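Local coordinates for unsaturated glucuronyl hydrolase (PDB 2ZZR), which hydrolyses unsaturated disaccharides of hyaluronan, chondroitin and heparin, releasing the 4,5-unsaturated uronic acid from their non-reducing end, at residues M1-P5 against K263-Q267; V210-A216 against G273-Y277; N65-G71 against S99-R103. All blocks are in the same frame, centred on the assembly; numbering follows the deposited sequence.

Contact 1: residues M1-P5 against K263-Q267; sequences MKIKP and KDYQQ
Ile3 and Gln266 bury most of the surface in this small contact at the protein exterior, where the extended N-terminal segment runs past the first turn of helix 265-280. Residues 2-5 have psi between 130° and 150°, so the backbone stays drawn out without forming a regular strand. Ile3 CA lies 6.7 Å from Gln266 CA, while Met1 CA is 9.3 Å from Asp264 CA. Ile3 (chi1 m, chi2 t) points its CB toward the helix and sets CD1 3.7 Å from Gln266 CB; a branched apolar side chain suits this half-covered spot, which Tyr203 and Asn207 of helix 192-209 also line. Gln266 (chi1 m, chi2 t) reaches back, and its long, flexible side chain brings the amide group alongside the backbone of residues 1-3.

The helix start itself is a capping box. Lys263, at phi 52° and psi 44°, ends helix 245-262 in a left-handed conformation, and Asp264 then takes the N-cap of the next helix of the alpha/alpha barrel. Gln266 N donates to Asp264 OD1 at 3.0 Å, and Asp264 N donates to Gln267 OE1 at 3.2 Å; the short carboxylate of aspartate is well suited to accept from amides exposed at a helix N terminus. Asp264 OD2, 4.4 Å from Ile3 CD1, accepts a hydrogen bond from Tyr203. Lys2 and Lys4 turn their CB atoms away from the helix, and Lys4 forms a salt bridge to Asp212.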
loop_
_atom_site.group_PDB
_atom_site.type_symbol
_atom_site.label_atom_id
_atom_site.label_comp_id
_atom_site.label_asym_id
_atom_site.label_seq_id
_atom_site.Cartn_x
_atom_site.Cartn_y
_atom_site.Cartn_z
ATOM N N MET A 1 -1.610 10.472 22.631
ATOM C CA MET A 1 -2.702 9.460 22.679
ATOM C C MET A 1 -2.152 8.054 22.918
ATOM O O MET A 1 -1.228 7.615 22.234
ATOM C CB MET A 1 -3.513 9.508 21.379
ATOM C CG MET A 1 -4.670 8.521 21.297
ATOM S SD MET A 1 -5.962 8.796 22.524
ATOM C CE MET A 1 -6.404 10.508 22.205
ATOM N N LYS A 2 -2.729 7.352 23.889
ATOM C CA LYS A 2 -2.325 5.987 24.195
ATOM C C LYS A 2 -2.840 5.000 23.151
ATOM O O LYS A 2 -3.965 5.124 22.667
ATOM C CB LYS A 2 -2.831 5.573 25.577
ATOM C CG LYS A 2 -2.118 6.249 26.739
ATOM C CD LYS A 2 -2.958 6.149 28.004
ATOM C CE LYS A 2 -2.235 6.711 29.211
ATOM N NZ LYS A 2 -3.137 6.701 30.401
ATOM N N ILE A 3 -1.993 4.037 22.801
ATOM C CA ILE A 3 -2.398 2.890 22.001
ATOM C C ILE A 3 -2.514 1.683 22.928
ATOM O O ILE A 3 -1.615 1.414 23.735
ATOM C CB ILE A 3 -1.415 2.610 20.831
ATOM C CG1 ILE A 3 -1.381 3.808 19.866
ATOM C CG2 ILE A 3 -1.805 1.330 20.085
ATOM C CD1 ILE A 3 -0.330 3.690 18.760
ATOM N N LYS A 4 -3.635 0.973 22.820
ATOM C CA LYS A 4 -3.892 -0.212 23.635
ATOM C C LYS A 4 -2.790 -1.253 23.447
ATOM O O LYS A 4 -2.190 -1.333 22.372
ATOM C CB LYS A 4 -5.237 -0.831 23.247
ATOM C CG LYS A 4 -5.205 -1.434 21.844
ATOM C CD LYS A 4 -6.528 -1.994 21.420
ATOM C CE LYS A 4 -6.411 -2.522 20.005
ATOM N NZ LYS A 4 -7.700 -3.102 19.561
ATOM N N PRO A 5 -2.515 -2.057 24.488
ATOM C CA PRO A 5 -1.557 -3.145 24.323
ATOM C C PRO A 5 -1.971 -4.131 23.225
ATOM O O PRO A 5 -3.165 -4.412 23.056
ATOM C CB PRO A 5 -1.571 -3.838 25.693
ATOM C CG PRO A 5 -2.052 -2.791 26.643
ATOM C CD PRO A 5 -3.034 -1.977 25.868
ATOM N N LYS A 263 6.383 10.232 14.958
ATOM C CA LYS A 263 7.491 9.847 15.842
ATOM C C LYS A 263 7.028 9.421 17.233
ATOM O O LYS A 263 7.608 9.807 18.259
ATOM C CB LYS A 263 8.547 10.960 15.902
ATOM C CG LYS A 263 9.283 11.172 14.570
ATOM C CD LYS A 263 9.945 9.867 14.121
ATOM C CE LYS A 263 10.775 10.030 12.856
ATOM N NZ LYS A 263 12.231 10.120 13.197
ATOM N N ASP A 264 5.973 8.616 17.254
ATOM C CA ASP A 264 5.470 8.030 18.490
ATOM C C ASP A 264 6.007 6.610 18.559
ATOM O O ASP A 264 5.689 5.790 17.703
ATOM C CB ASP A 264 3.933 8.063 18.470
ATOM C CG ASP A 264 3.294 7.380 19.674
ATOM O OD1 ASP A 264 4.009 6.901 20.582
ATOM O OD2 ASP A 264 2.047 7.326 19.694
ATOM N N TYR A 265 6.833 6.323 19.564
ATOM C CA TYR A 265 7.423 4.988 19.699
ATOM C C TYR A 265 6.382 3.862 19.818
ATOM O O TYR A 265 6.667 2.716 19.471
ATOM C CB TYR A 265 8.432 4.923 20.859
ATOM C CG TYR A 265 9.162 3.605 20.908
ATOM C CD1 TYR A 265 8.773 2.602 21.805
ATOM C CD2 TYR A 265 10.219 3.338 20.032
ATOM C CE1 TYR A 265 9.426 1.385 21.840
ATOM C CE2 TYR A 265 10.880 2.115 20.056
ATOM C CZ TYR A 265 10.476 1.143 20.962
ATOM O OH TYR A 265 11.120 -0.065 20.984
ATOM N N GLN A 266 5.181 4.193 20.297
ATOM C CA GLN A 266 4.074 3.223 20.311
ATOM C C GLN A 266 3.830 2.632 18.913
ATOM O O GLN A 266 3.367 1.501 18.778
ATOM C CB GLN A 266 2.784 3.876 20.793
ATOM C CG GLN A 266 2.798 4.339 22.232
ATOM C CD GLN A 266 1.477 4.936 22.635
ATOM O OE1 GLN A 266 1.052 5.962 22.095
ATOM N NE2 GLN A 266 0.813 4.300 23.586
ATOM N N GLN A 267 4.131 3.416 17.880
ATOM C CA GLN A 267 3.957 2.962 16.502
ATOM C C GLN A 267 4.975 1.896 16.112
ATOM O O GLN A 267 4.667 0.979 15.347
ATOM C CB GLN A 267 4.030 4.147 15.541
ATOM C CG GLN A 267 2.915 5.156 15.736
ATOM C CD GLN A 267 3.129 6.416 14.928
ATOM O OE1 GLN A 267 4.124 7.110 15.107
ATOM N NE2 GLN A 267 2.174 6.735 14.049
#

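Contact 2: residues V210-A216 against G273-Y277; sequences VRDDSSA and GMTNY. With SO4 (sulfate ion), chain B.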
loop_
_atom_site.group_PDB
_atom_site.type_symbol
_atom_site.label_atom_id
_atom_site.label_comp_id
_atom_site.label_asym_id
_atom_site.label_seq_id
_atom_site.Cartn_x
_atom_site.Cartn_y
_atom_site.Cartn_z
ATOM N N VAL A 210 -6.795 -2.346 14.382
ATOM C CA VAL A 210 -5.791 -3.319 14.787
ATOM C C VAL A 210 -6.319 -4.012 16.043
ATOM O O VAL A 210 -6.750 -3.347 16.990
ATOM C CB VAL A 210 -4.417 -2.660 15.071
ATOM C CG1 VAL A 210 -3.370 -3.714 15.435
ATOM C CG2 VAL A 210 -3.957 -1.850 13.857
ATOM N N ARG A 211 -6.295 -5.341 16.031
ATOM C CA ARG A 211 -6.841 -6.146 17.129
ATOM C C ARG A 211 -5.798 -6.427 18.214
ATOM O O ARG A 211 -4.597 -6.292 17.981
ATOM C CB ARG A 211 -7.403 -7.465 16.587
ATOM C CG ARG A 211 -8.437 -7.291 15.480
ATOM C CD ARG A 211 -9.166 -8.600 15.180
ATOM N NE ARG A 211 -10.105 -8.947 16.245
ATOM C CZ ARG A 211 -11.004 -9.929 16.178
ATOM N NH1 ARG A 211 -11.815 -10.152 17.208
ATOM N NH2 ARG A 211 -11.094 -10.687 15.092
ATOM N N ASP A 212 -6.268 -6.845 19.392
ATOM C CA ASP A 212 -5.390 -7.133 20.530
ATOM C C ASP A 212 -4.324 -8.193 20.254
ATOM O O ASP A 212 -3.285 -8.204 20.910
ATOM C CB ASP A 212 -6.211 -7.533 21.767
ATOM C CG ASP A 212 -6.986 -6.373 22.364
ATOM O OD1 ASP A 212 -7.018 -5.268 21.778
ATOM O OD2 ASP A 212 -7.585 -6.566 23.443
ATOM N N ASP A 213 -4.584 -9.085 19.293
ATOM C CA ASP A 213 -3.635 -10.137 18.934
ATOM C C ASP A 213 -2.701 -9.719 17.798
ATOM O O ASP A 213 -1.955 -10.540 17.270
ATOM C CB ASP A 213 -4.371 -11.439 18.574
ATOM C CG ASP A 213 -5.256 -11.308 17.333
ATOM O OD1 ASP A 213 -5.827 -12.342 16.919
ATOM O OD2 ASP A 213 -5.404 -10.195 16.775
ATOM N N SER A 214 -2.753 -8.433 17.451
ATOM C CA SER A 214 -1.972 -7.833 16.358
ATOM C C SER A 214 -2.490 -8.140 14.947
ATOM O O SER A 214 -1.908 -7.690 13.961
ATOM C CB SER A 214 -0.472 -8.148 16.482
ATOM O OG SER A 214 0.124 -7.330 17.480
ATOM N N SER A 215 -3.584 -8.897 14.845
ATOM C CA SER A 215 -4.237 -9.077 13.550
ATOM C C SER A 215 -5.041 -7.821 13.196
ATOM O O SER A 215 -5.189 -6.911 14.015
ATOM C CB SER A 215 -5.125 -10.326 13.549
ATOM O OG SER A 215 -6.288 -10.112 14.323
ATOM N N ALA A 216 -5.561 -7.768 11.974
ATOM C CA ALA A 216 -6.255 -6.579 11.502
ATOM C C ALA A 216 -7.685 -6.879 11.092
ATOM O O ALA A 216 -7.939 -7.870 10.403
ATOM C CB ALA A 216 -5.497 -5.968 10.324
ATOM N N GLY A 273 4.332 -5.843 16.408
ATOM C CA GLY A 273 3.207 -6.769 16.592
ATOM C C GLY A 273 2.640 -7.256 15.268
ATOM O O GLY A 273 2.551 -8.469 15.027
ATOM N N MET A 274 2.274 -6.314 14.402
ATOM C CA MET A 274 1.638 -6.656 13.122
ATOM C C MET A 274 2.577 -7.395 12.178
ATOM O O MET A 274 2.161 -8.317 11.472
ATOM C CB MET A 274 1.069 -5.410 12.432
ATOM C CG MET A 274 -0.008 -4.682 13.230
ATOM S SD MET A 274 -1.041 -3.610 12.219
ATOM C CE MET A 274 -2.038 -4.808 11.322
ATOM N N THR A 275 3.850 -7.003 12.172
ATOM C CA THR A 275 4.824 -7.609 11.273
ATOM C C THR A 275 5.172 -9.028 11.715
ATOM O O THR A 275 5.256 -9.935 10.881
ATOM C CB THR A 275 6.083 -6.721 11.144
ATOM O OG1 THR A 275 5.672 -5.414 10.722
ATOM C CG2 THR A 275 7.058 -7.287 10.129
ATOM N N ASN A 276 5.342 -9.230 13.019
ATOM C CA ASN A 276 5.672 -10.565 13.521
ATOM C C ASN A 276 4.518 -11.522 13.257
ATOM O O ASN A 276 4.738 -12.669 12.903
ATOM C CB ASN A 276 6.029 -10.536 15.005
ATOM C CG ASN A 276 7.312 -9.767 15.281
ATOM O OD1 ASN A 276 7.920 -9.211 14.362
ATOM N ND2 ASN A 276 7.728 -9.729 16.548
ATOM N N TYR A 277 3.298 -11.021 13.406
ATOM C CA TYR A 277 2.090 -11.792 13.109
ATOM C C TYR A 277 2.110 -12.270 11.654
ATOM O O TYR A 277 1.859 -13.444 11.365
ATOM C CB TYR A 277 0.864 -10.929 13.385
ATOM C CG TYR A 277 -0.456 -11.625 13.165
ATOM C CD1 TYR A 277 -1.137 -12.216 14.233
ATOM C CD2 TYR A 277 -1.035 -11.675 11.896
ATOM C CE1 TYR A 277 -2.366 -12.854 14.032
ATOM C CE2 TYR A 277 -2.259 -12.310 11.687
ATOM C CZ TYR A 277 -2.912 -12.899 12.755
ATOM O OH TYR A 277 -4.124 -13.524 12.548
HETATM S S SO4 B . -10.372 -7.199 19.605
HETATM O O1 SO4 B . -11.093 -6.628 20.738
HETATM O O2 SO4 B . -8.952 -7.264 19.925
HETATM O O3 SO4 B . -10.877 -8.541 19.317
HETATM O O4 SO4 B . -10.562 -6.346 18.436
HETATM O O HOH W 1 -5.936 -13.751 14.575
#
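Apolar contacts centre on Met274, whose flexible thioether threads between the two ends of the 210-216 loop: SD lies 3.8 Å from Val210 CG2, and CE 3.8 Å from Ala216 CB. Closer packing occurs at Gly273, whose CA is 3.3 Å from Ser214 OG; an ideal CB there would clash with that hydroxyl, which bonds to Lys7 O. The Tyr277 ring takes Ser215 over one face, with CZ 3.5 Å from Ser215 CB.

The loop contains a type I beta turn from Arg211 to Ser214, overlapped by an Asx turn in which Asp213 OD2 accepts from Ser215 N (3.0 Å); OD2 also accepts from Ser215 OG (2.6 Å). It connects helix 192-209 to strand 219-222, and here it lies against helix 265-280 of the alpha/alpha barrel.

No direct hydrogen bond crosses the interface, but a water 2.7 Å from both Asp213 OD1 and Tyr277 OH bridges them; Tyr277 OH also bonds to Ser243. Outside, a sulfate probably from the crystallisation liquor accepts from Arg211 NH1 through O3 and from Asp212 N through O2, both at 2.8 Å.

Contact 3: residues N65-G71 against S99-R103; sequences NTEWTNG and SFLNR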
loop_
_atom_site.group_PDB
_atom_site.type_symbol
_atom_site.label_atom_id
_atom_site.label_comp_id
_atom_site.label_asym_id
_atom_site.label_seq_id
_atom_site.Cartn_x
_atom_site.Cartn_y
_atom_site.Cartn_z
ATOM N N ASN A 65 -10.003 7.049 -16.235
ATOM C CA ASN A 65 -9.519 7.493 -14.931
ATOM C C ASN A 65 -10.647 7.661 -13.910
ATOM O O ASN A 65 -10.956 8.777 -13.485
ATOM C CB ASN A 65 -8.702 8.789 -15.070
ATOM C CG ASN A 65 -7.784 9.035 -13.880
ATOM O OD1 ASN A 65 -7.802 8.287 -12.901
ATOM N ND2 ASN A 65 -6.970 10.087 -13.965
ATOM N N THR A 66 -11.245 6.539 -13.509
ATOM C CA THR A 66 -12.414 6.570 -12.623
ATOM C C THR A 66 -12.384 5.505 -11.520
ATOM O O THR A 66 -13.357 5.352 -10.784
ATOM C CB THR A 66 -13.735 6.404 -13.420
ATOM O OG1 THR A 66 -13.719 5.148 -14.099
ATOM C CG2 THR A 66 -13.924 7.541 -14.431
ATOM N N GLU A 67 -11.280 4.773 -11.399
ATOM C CA GLU A 67 -11.149 3.768 -10.337
ATOM C C GLU A 67 -10.340 4.289 -9.144
ATOM O O GLU A 67 -9.973 5.461 -9.111
ATOM C CB GLU A 67 -10.550 2.464 -10.881
ATOM C CG GLU A 67 -11.588 1.366 -11.188
ATOM C CD GLU A 67 -12.203 0.737 -9.950
ATOM O OE1 GLU A 67 -11.969 1.240 -8.832
ATOM O OE2 GLU A 67 -12.938 -0.267 -10.103
ATOM N N TRP A 68 -10.093 3.426 -8.159
ATOM C CA TRP A 68 -9.255 3.788 -7.009
ATOM C C TRP A 68 -7.783 3.465 -7.265
ATOM O O TRP A 68 -6.921 3.796 -6.447
ATOM C CB TRP A 68 -9.729 3.082 -5.722
ATOM C CG TRP A 68 -9.498 1.584 -5.668
ATOM C CD1 TRP A 68 -10.319 0.610 -6.166
ATOM C CD2 TRP A 68 -8.387 0.901 -5.065
ATOM N NE1 TRP A 68 -9.788 -0.632 -5.918
ATOM C CE2 TRP A 68 -8.603 -0.486 -5.245
ATOM C CE3 TRP A 68 -7.228 1.327 -4.396
ATOM C CZ2 TRP A 68 -7.697 -1.456 -4.786
ATOM C CZ3 TRP A 68 -6.326 0.362 -3.933
ATOM C CH2 TRP A 68 -6.571 -1.016 -4.130
ATOM N N THR A 69 -7.519 2.849 -8.416
ATOM C CA THR A 69 -6.242 2.189 -8.703
ATOM C C THR A 69 -5.389 2.889 -9.769
ATOM O O THR A 69 -4.256 2.469 -10.024
ATOM C CB THR A 69 -6.483 0.758 -9.200
ATOM O OG1 THR A 69 -7.491 0.767 -10.224
ATOM C CG2 THR A 69 -6.932 -0.147 -8.063
ATOM N N ASN A 70 -5.931 3.931 -10.397
ATOM C CA ASN A 70 -5.250 4.562 -11.544
ATOM C C ASN A 70 -3.859 5.114 -11.230
ATOM O O ASN A 70 -2.964 5.052 -12.076
ATOM C CB ASN A 70 -6.103 5.665 -12.152
ATOM C CG ASN A 70 -7.423 5.149 -12.664
ATOM O OD1 ASN A 70 -7.565 4.826 -13.850
ATOM N ND2 ASN A 70 -8.391 5.043 -11.770
ATOM N N GLY A 71 -3.696 5.637 -10.019
ATOM C CA GLY A 71 -2.426 6.221 -9.565
ATOM C C GLY A 71 -1.266 5.244 -9.510
ATOM O O GLY A 71 -0.109 5.655 -9.647
ATOM N N SER A 99 -4.451 14.480 -16.317
ATOM C CA SER A 99 -5.712 13.751 -16.188
ATOM C C SER A 99 -6.200 13.733 -14.738
ATOM O O SER A 99 -7.387 13.927 -14.477
ATOM C CB SER A 99 -5.564 12.321 -16.717
ATOM O OG SER A 99 -6.737 11.555 -16.484
ATOM N N PHE A 100 -5.289 13.491 -13.797
ATOM C CA PHE A 100 -5.638 13.552 -12.372
ATOM C C PHE A 100 -6.072 14.952 -11.940
ATOM O O PHE A 100 -6.996 15.102 -11.143
ATOM C CB PHE A 100 -4.493 13.018 -11.497
ATOM C CG PHE A 100 -4.378 11.521 -11.512
ATOM C CD1 PHE A 100 -3.352 10.893 -12.208
ATOM C CD2 PHE A 100 -5.309 10.732 -10.839
ATOM C CE1 PHE A 100 -3.244 9.506 -12.235
ATOM C CE2 PHE A 100 -5.216 9.346 -10.861
ATOM C CZ PHE A 100 -4.184 8.727 -11.560
ATOM N N LEU A 101 -5.412 15.975 -12.472
ATOM C CA LEU A 101 -5.821 17.351 -12.226
ATOM C C LEU A 101 -7.236 17.596 -12.756
ATOM O O LEU A 101 -8.058 18.220 -12.080
ATOM C CB LEU A 101 -4.823 18.338 -12.847
ATOM C CG LEU A 101 -5.025 19.839 -12.583
ATOM C CD1 LEU A 101 -5.371 20.172 -11.127
ATOM C CD2 LEU A 101 -3.789 20.612 -13.024
ATOM N N ASN A 102 -7.518 17.098 -13.957
ATOM C CA ASN A 102 -8.873 17.179 -14.510
ATOM C C ASN A 102 -9.899 16.476 -13.617
ATOM O O ASN A 102 -10.998 16.993 -13.378
ATOM C CB ASN A 102 -8.926 16.587 -15.917
ATOM C CG ASN A 102 -10.333 16.605 -16.502
ATOM O OD1 ASN A 102 -11.052 15.606 -16.457
ATOM N ND2 ASN A 102 -10.738 17.755 -17.022
ATOM N N ARG A 103 -9.523 15.297 -13.127
ATOM C CA ARG A 103 -10.401 14.477 -12.294
ATOM C C ARG A 103 -10.813 15.178 -10.993
ATOM O O ARG A 103 -11.983 15.115 -10.594
ATOM C CB ARG A 103 -9.748 13.119 -12.009
ATOM C CG ARG A 103 -10.675 12.136 -11.308
ATOM C CD ARG A 103 -10.051 10.767 -11.183
ATOM N NE ARG A 103 -10.906 9.870 -10.404
ATOM C CZ ARG A 103 -10.613 8.606 -10.116
ATOM N NH1 ARG A 103 -9.482 8.050 -10.551
ATOM N NH2 ARG A 103 -11.462 7.888 -9.391
#
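This is a partly buried, largely polar contact in which the loop leading into helix 70-84 is held by side chains of the adjoining helix 87-105. Arg103 does most of the work. Its extended side chain carries the guanidinium into the bend of the loop, where Glu67 O accepts from both NH1 (3.0 Å) and NH2 (2.9 Å). NH1 also donates to Asn65 OD1 at 2.9 Å, and NE and NH2 have further acceptors in the carbonyls of Ile108 and Ala109. A planar group with several N-H donors is well fitted to gather several oxygens of the surrounding loops.

Asn65 uses both ends of its amide: while OD1 accepts from Arg103, ND2 donates to Ser99 OG at 2.9 Å. The same ND2 lies over one face of the Phe100 ring. Phe100 fills the space beneath the helix start, with CZ 3.7 Å from Asn70 CB and 3.5 Å from Gly71 N; its ring also meets Tyr119 edge-to-face.

The fixed loop carries Glu67 and Trp68 toward the catalytic centre: the Glu67 side chain is about 7 Å from that of the assigned nucleophile Asp114, which Trp68 touches. Such a loop, leading from strand 59-63 into a barrel helix and bordering the active site, belongs to the alpha/alpha-barrel architecture of glycoside hydrolase family 88.

Overall arrangement
From the N terminus, the chain lays residues 1-5 down first, to be met only 258 residues later when 263-267 arrives and closes contact 1. Within that long loop falls contact 3, a short-range closure of 65-71 by 99-103 that ties the loop at the start of helix 70-84 to the following helix 87-105. Contact 2 opens afterwards at 210-216 and closes at 273-277, so it crosses contact 1, and both end on helix 265-280. These two adjoin: Lys4 NZ lies 2.8 Å from Val210 O and pairs with Asp212. Together they tie the N-terminal tail and the 210-216 loop to one helix, whereas contact 3, its centre more than 30 Å from theirs, lies across the chain's centre from them.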